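PDB 6YUB: adenylyltransferase and sulfurtransferase uba4 from Chaetomium thermophilum, which probably adenylates and then thiocarboxylates the C-terminus of a ubiquitin-like sulfur carrier, serving tRNA wobble-uridine thiolation and molybdenum cofactor biosynthesis. Local coordinates for residues A268-G273 with N311-D316; L332-L337 with S386-I391. All coordinates share one frame; numbering follows the deposited sequence.

Contact 1 of 2, residues A268-G273 with N311-D316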
loop_
_atom_site.group_PDB
_atom_site.type_symbol
_atom_site.label_atom_id
_atom_site.label_comp_id
_atom_site.label_asym_id
_atom_site.label_seq_id
_atom_site.Cartn_x
_atom_site.Cartn_y
_atom_site.Cartn_z
ATOM N N ALA A 268 -4.916 9.041 -3.504
ATOM C CA ALA A 268 -5.763 8.954 -2.320
ATOM C C ALA A 268 -6.697 10.155 -2.301
ATOM O O ALA A 268 -6.249 11.290 -2.104
ATOM C CB ALA A 268 -4.910 8.888 -1.052
ATOM N N LEU A 269 -7.986 9.905 -2.502
ATOM C CA LEU A 269 -9.000 10.948 -2.543
ATOM C C LEU A 269 -9.783 10.951 -1.236
ATOM O O LEU A 269 -10.254 9.902 -0.784
ATOM C CB LEU A 269 -9.948 10.733 -3.723
ATOM C CG LEU A 269 -9.267 10.550 -5.079
ATOM C CD1 LEU A 269 -10.280 10.220 -6.162
ATOM C CD2 LEU A 269 -8.474 11.800 -5.448
ATOM N N LYS A 270 -9.920 12.129 -0.635
ATOM C CA LYS A 270 -10.666 12.270 0.607
ATOM C C LYS A 270 -12.160 12.322 0.312
ATOM O O LYS A 270 -12.608 13.091 -0.545
ATOM C CB LYS A 270 -10.223 13.530 1.352
ATOM C CG LYS A 270 -10.969 13.781 2.653
ATOM C CD LYS A 270 -10.076 14.475 3.675
ATOM C CE LYS A 270 -10.901 15.215 4.715
ATOM N NZ LYS A 270 -10.209 15.293 6.029
ATOM N N MET A 271 -12.926 11.499 1.020
ATOM C CA MET A 271 -14.365 11.422 0.835
ATOM C C MET A 271 -15.080 12.265 1.884
ATOM O O MET A 271 -14.558 12.508 2.976
ATOM C CB MET A 271 -14.859 9.973 0.934
ATOM C CG MET A 271 -14.251 9.034 -0.089
ATOM S SD MET A 271 -14.646 9.498 -1.790
ATOM C CE MET A 271 -15.809 8.227 -2.226
ATOM N N GLY A 272 -16.283 12.710 1.541
ATOM C CA GLY A 272 -17.149 13.327 2.520
ATOM C C GLY A 272 -17.744 12.298 3.462
ATOM O O GLY A 272 -17.661 11.081 3.255
ATOM N N GLY A 273 -18.362 12.788 4.530
ATOM C CA GLY A 273 -19.009 11.934 5.511
ATOM C C GLY A 273 -20.325 11.397 4.973
ATOM O O GLY A 273 -20.610 11.401 3.781
ATOM N N ASN A 311 -18.902 11.945 -3.809
ATOM C CA ASN A 311 -18.774 12.812 -2.641
ATOM C C ASN A 311 -17.300 13.027 -2.291
ATOM O O ASN A 311 -16.880 12.945 -1.140
ATOM C CB ASN A 311 -19.562 12.269 -1.457
ATOM C CG ASN A 311 -18.873 11.102 -0.768
ATOM O OD1 ASN A 311 -18.061 10.392 -1.364
ATOM N ND2 ASN A 311 -19.201 10.899 0.504
ATOM N N LEU A 312 -16.487 13.342 -3.302
ATOM C CA LEU A 312 -15.128 13.810 -3.064
ATOM C C LEU A 312 -15.170 15.115 -2.279
ATOM O O LEU A 312 -15.900 16.042 -2.637
ATOM C CB LEU A 312 -14.400 14.006 -4.392
ATOM C CG LEU A 312 -14.272 12.764 -5.275
ATOM C CD1 LEU A 312 -14.389 13.150 -6.741
ATOM C CD2 LEU A 312 -12.956 12.057 -5.014
ATOM N N ALA A 313 -14.393 15.179 -1.207
ATOM C CA ALA A 313 -14.401 16.338 -0.326
ATOM C C ALA A 313 -13.298 17.316 -0.708
ATOM O O ALA A 313 -12.333 16.954 -1.384
ATOM C CB ALA A 313 -14.228 15.892 1.118
ATOM N N PRO A 314 -13.419 18.575 -0.291
ATOM C CA PRO A 314 -12.333 19.533 -0.546
ATOM C C PRO A 314 -11.065 19.150 0.205
ATOM O O PRO A 314 -11.110 18.660 1.336
ATOM C CB PRO A 314 -12.905 20.870 -0.049
ATOM C CG PRO A 314 -14.019 20.498 0.886
ATOM C CD PRO A 314 -14.585 19.207 0.357
ATOM N N GLU A 315 -9.925 19.386 -0.440
ATOM C CA GLU A 315 -8.646 18.969 0.119
ATOM C C GLU A 315 -8.357 19.702 1.422
ATOM O O GLU A 315 -8.612 20.903 1.553
ATOM C CB GLU A 315 -7.525 19.223 -0.889
ATOM N N ASP A 316 -7.811 18.964 2.391
ATOM C CA ASP A 316 -7.501 19.502 3.705
ATOM C C ASP A 316 -6.012 19.682 3.959
ATOM O O ASP A 316 -5.648 20.275 4.978
ATOM C CB ASP A 316 -8.064 18.585 4.807
ATOM C CG ASP A 316 -9.564 18.691 4.954
ATOM O OD1 ASP A 316 -10.223 19.196 4.019
ATOM O OD2 ASP A 316 -10.085 18.279 6.012
#
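M271 and L312 form a single beta bridge where an outermost strand, 266-270, of the adenylyltransferase (ThiF-family) sheet runs out and meets the linker that leads to the rhodanese-like domain. Two backbone bonds make it: A313 N donates a hydrogen bond to K270 O at 2.8 Å, and G272 N reaches N311 O, also at 2.8 Å. Beyond this bridge the side chains work separately. CD2 of L312 presses on CD1 of L269 at 3.4 Å, a tight carbon pair, and also lies near L269 CB. K270 holds CG anti to its backbone N (chi1 179°), which sends the chain past the methyl of A313 to a salt bridge with D316, where K270 NZ meets D316 OD2 at 3.0 Å from above the carboxylate plane; D316 OD1 has a long, weak ion pair with K409. The linker is thus tied down at two places, by main chain at 311-313 and by charge at 316. Around them, L269 and M271 continue backbone pairing with L250 and P248, while N311 lies beside zinc ligand C186. M271 CE sits 3.2 Å from N311 OD1, a buried oxygen without a polar partner.

Contact 2 of 2, residues L332-L337 with S386-I391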
loop_
_atom_site.group_PDB
_atom_site.type_symbol
_atom_site.label_atom_id
_atom_site.label_comp_id
_atom_site.label_asym_id
_atom_site.label_seq_id
_atom_site.Cartn_x
_atom_site.Cartn_y
_atom_site.Cartn_z
ATOM N N LEU A 332 -0.791 30.618 -5.390
ATOM C CA LEU A 332 -1.545 30.866 -4.162
ATOM C C LEU A 332 -1.679 32.373 -3.957
ATOM O O LEU A 332 -0.945 33.006 -3.192
ATOM C CB LEU A 332 -0.875 30.200 -2.970
ATOM C CG LEU A 332 -0.993 28.680 -2.874
ATOM C CD1 LEU A 332 -0.407 28.209 -1.549
ATOM C CD2 LEU A 332 -2.432 28.217 -3.015
ATOM N N GLY A 333 -2.647 32.955 -4.659
ATOM C CA GLY A 333 -2.932 34.369 -4.529
ATOM C C GLY A 333 -3.913 34.633 -3.398
ATOM O O GLY A 333 -4.833 33.855 -3.157
ATOM N N GLU A 334 -3.687 35.739 -2.694
ATOM C CA GLU A 334 -4.584 36.242 -1.660
ATOM C C GLU A 334 -4.557 35.411 -0.387
ATOM O O GLU A 334 -5.345 35.677 0.530
ATOM C CB GLU A 334 -6.027 36.314 -2.181
ATOM C CG GLU A 334 -6.793 37.558 -1.774
ATOM C CD GLU A 334 -8.011 37.796 -2.649
ATOM O OE1 GLU A 334 -9.064 37.175 -2.398
ATOM O OE2 GLU A 334 -7.907 38.599 -3.601
ATOM N N HIS A 335 -3.668 34.428 -0.288
ATOM C CA HIS A 335 -3.725 33.463 0.799
ATOM C C HIS A 335 -2.953 33.952 2.021
ATOM O O HIS A 335 -2.159 34.893 1.957
ATOM C CB HIS A 335 -3.179 32.106 0.340
ATOM C CG HIS A 335 -1.704 31.946 0.528
ATOM N ND1 HIS A 335 -0.783 32.340 -0.419
ATOM C CD2 HIS A 335 -0.987 31.421 1.551
ATOM C CE1 HIS A 335 0.436 32.077 0.015
ATOM N NE2 HIS A 335 0.340 31.517 1.208
ATOM N N ILE A 336 -3.215 33.295 3.148
ATOM C CA ILE A 336 -2.552 33.571 4.417
ATOM C C ILE A 336 -1.764 32.332 4.820
ATOM O O ILE A 336 -2.248 31.205 4.672
ATOM C CB ILE A 336 -3.569 33.959 5.514
ATOM C CG1 ILE A 336 -3.888 35.456 5.431
ATOM C CG2 ILE A 336 -3.047 33.585 6.894
ATOM C CD1 ILE A 336 -5.006 35.906 6.354
ATOM N N LEU A 337 -0.549 32.544 5.324
ATOM C CA LEU A 337 0.326 31.460 5.768
ATOM C C LEU A 337 0.586 31.639 7.259
ATOM O O LEU A 337 1.219 32.619 7.672
ATOM C CB LEU A 337 1.634 31.450 4.980
ATOM C CG LEU A 337 2.672 30.409 5.402
ATOM C CD1 LEU A 337 2.143 28.993 5.206
ATOM C CD2 LEU A 337 3.973 30.611 4.631
ATOM N N SER A 386 -10.796 38.694 1.307
ATOM C CA SER A 386 -12.065 38.118 0.768
ATOM C C SER A 386 -12.552 36.947 1.592
ATOM O O SER A 386 -11.966 36.609 2.593
ATOM C CB SER A 386 -11.926 37.702 -0.705
ATOM O OG SER A 386 -11.004 36.668 -0.842
ATOM N N ASP A 387 -13.670 36.390 1.162
ATOM C CA ASP A 387 -14.299 35.212 1.744
ATOM C C ASP A 387 -13.706 33.920 1.201
ATOM O O ASP A 387 -13.923 32.855 1.792
ATOM C CB ASP A 387 -15.806 35.220 1.474
ATOM C CG ASP A 387 -16.486 36.471 1.995
ATOM O OD1 ASP A 387 -16.048 37.582 1.625
ATOM O OD2 ASP A 387 -17.462 36.343 2.763
ATOM N N GLU A 388 -12.961 33.995 0.097
ATOM C CA GLU A 388 -12.394 32.827 -0.564
ATOM C C GLU A 388 -10.880 32.733 -0.385
ATOM O O GLU A 388 -10.221 31.982 -1.109
ATOM C CB GLU A 388 -12.740 32.851 -2.055
ATOM C CG GLU A 388 -12.218 34.089 -2.780
ATOM C CD GLU A 388 -11.954 33.841 -4.253
ATOM O OE1 GLU A 388 -12.727 34.345 -5.096
ATOM O OE2 GLU A 388 -10.970 33.139 -4.568
ATOM N N ALA A 389 -10.317 33.484 0.558
ATOM C CA ALA A 389 -8.869 33.546 0.727
ATOM C C ALA A 389 -8.363 32.329 1.488
ATOM O O ALA A 389 -8.623 32.202 2.690
ATOM C CB ALA A 389 -8.476 34.833 1.461
ATOM N N PRO A 390 -7.627 31.423 0.842
ATOM C CA PRO A 390 -7.188 30.210 1.544
ATOM C C PRO A 390 -6.324 30.530 2.752
ATOM O O PRO A 390 -5.677 31.579 2.828
ATOM C CB PRO A 390 -6.388 29.443 0.479
ATOM C CG PRO A 390 -6.831 30.010 -0.831
ATOM C CD PRO A 390 -7.172 31.446 -0.563
ATOM N N ILE A 391 -6.321 29.605 3.707
ATOM C CA ILE A 391 -5.459 29.671 4.882
ATOM C C ILE A 391 -4.598 28.416 4.898
ATOM O O ILE A 391 -5.118 27.301 4.764
ATOM C CB ILE A 391 -6.269 29.794 6.186
ATOM C CG1 ILE A 391 -7.028 31.121 6.216
ATOM C CG2 ILE A 391 -5.347 29.671 7.393
ATOM C CD1 ILE A 391 -8.016 31.241 7.365
#
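This is the start of a parallel strand pairing in the rhodanese-like domain, an alpha/beta fold built on a five-stranded parallel sheet: the loops leading into strands 336-339 and 391-394 come together just where the strands begin. I336 and I391 form the parallel bridge, their CA atoms 4.9 Å apart and their side chains on the same face of the sheet. One main-chain bond crosses here, I336 N to P390 O at 3.0 Å, and the next bond of the pairing joins I336 to V392. P390 O also receives a CA-H...O contact from H335, so one carbonyl is approached by two successive residues. The proline ring lies alongside the CB of H335, with CD at 4.1 Å, and the methyl of A389 touches E334 O.

H335 is held mainly from its own side. Its CG lies between the backbone N and the carbonyl carbon (chi1 89°), which turns the ring back over L332: ND1 donates to L332 O at 2.9 Å, that oxygen lying close to the ring plane, while L332 CD1 sits over the centre of one ring face. NE2 bonds the hydroxyl of Y323, in helix 320-328, so both ring nitrogens are engaged and the rotation of the imidazole is fixed.

Farther out, E334 extends its chain across to the loop at 386-388. Its carboxylate comes within 5.0 Å (OE1 to OE2) of E388, a like charge that might raise the proton affinity of either acid. S386 OG also accepts a weak bond from E388 N. From there its hydroxyl donates to E334 OE1 at 2.5 Å, approaching nearly end-on to the C-O bond.

Overall arrangement
The two contacts come in series along the chain: 268-273 with 311-316 closes before 332-337 with 386-391 opens. Their centres are 20 Å apart and their nearest atoms about 7 Å, without touching. Contact 1 lies between the domains, where edge strand 266-270 of the eight-stranded mixed sheet meets the linker; contact 2 is inside the rhodanese-like domain. Strand 317-319, which follows directly on contact 1, is an edge of the same five-stranded parallel sheet whose neighbouring strands 336-339 and 391-394 start at contact 2. Strand 421-425 separates 317-319 from 391-394. Contact 1 therefore joins the linker to the edge of the adenylyltransferase part, and contact 2 pairs two strands of the sulfurtransferase part beyond it.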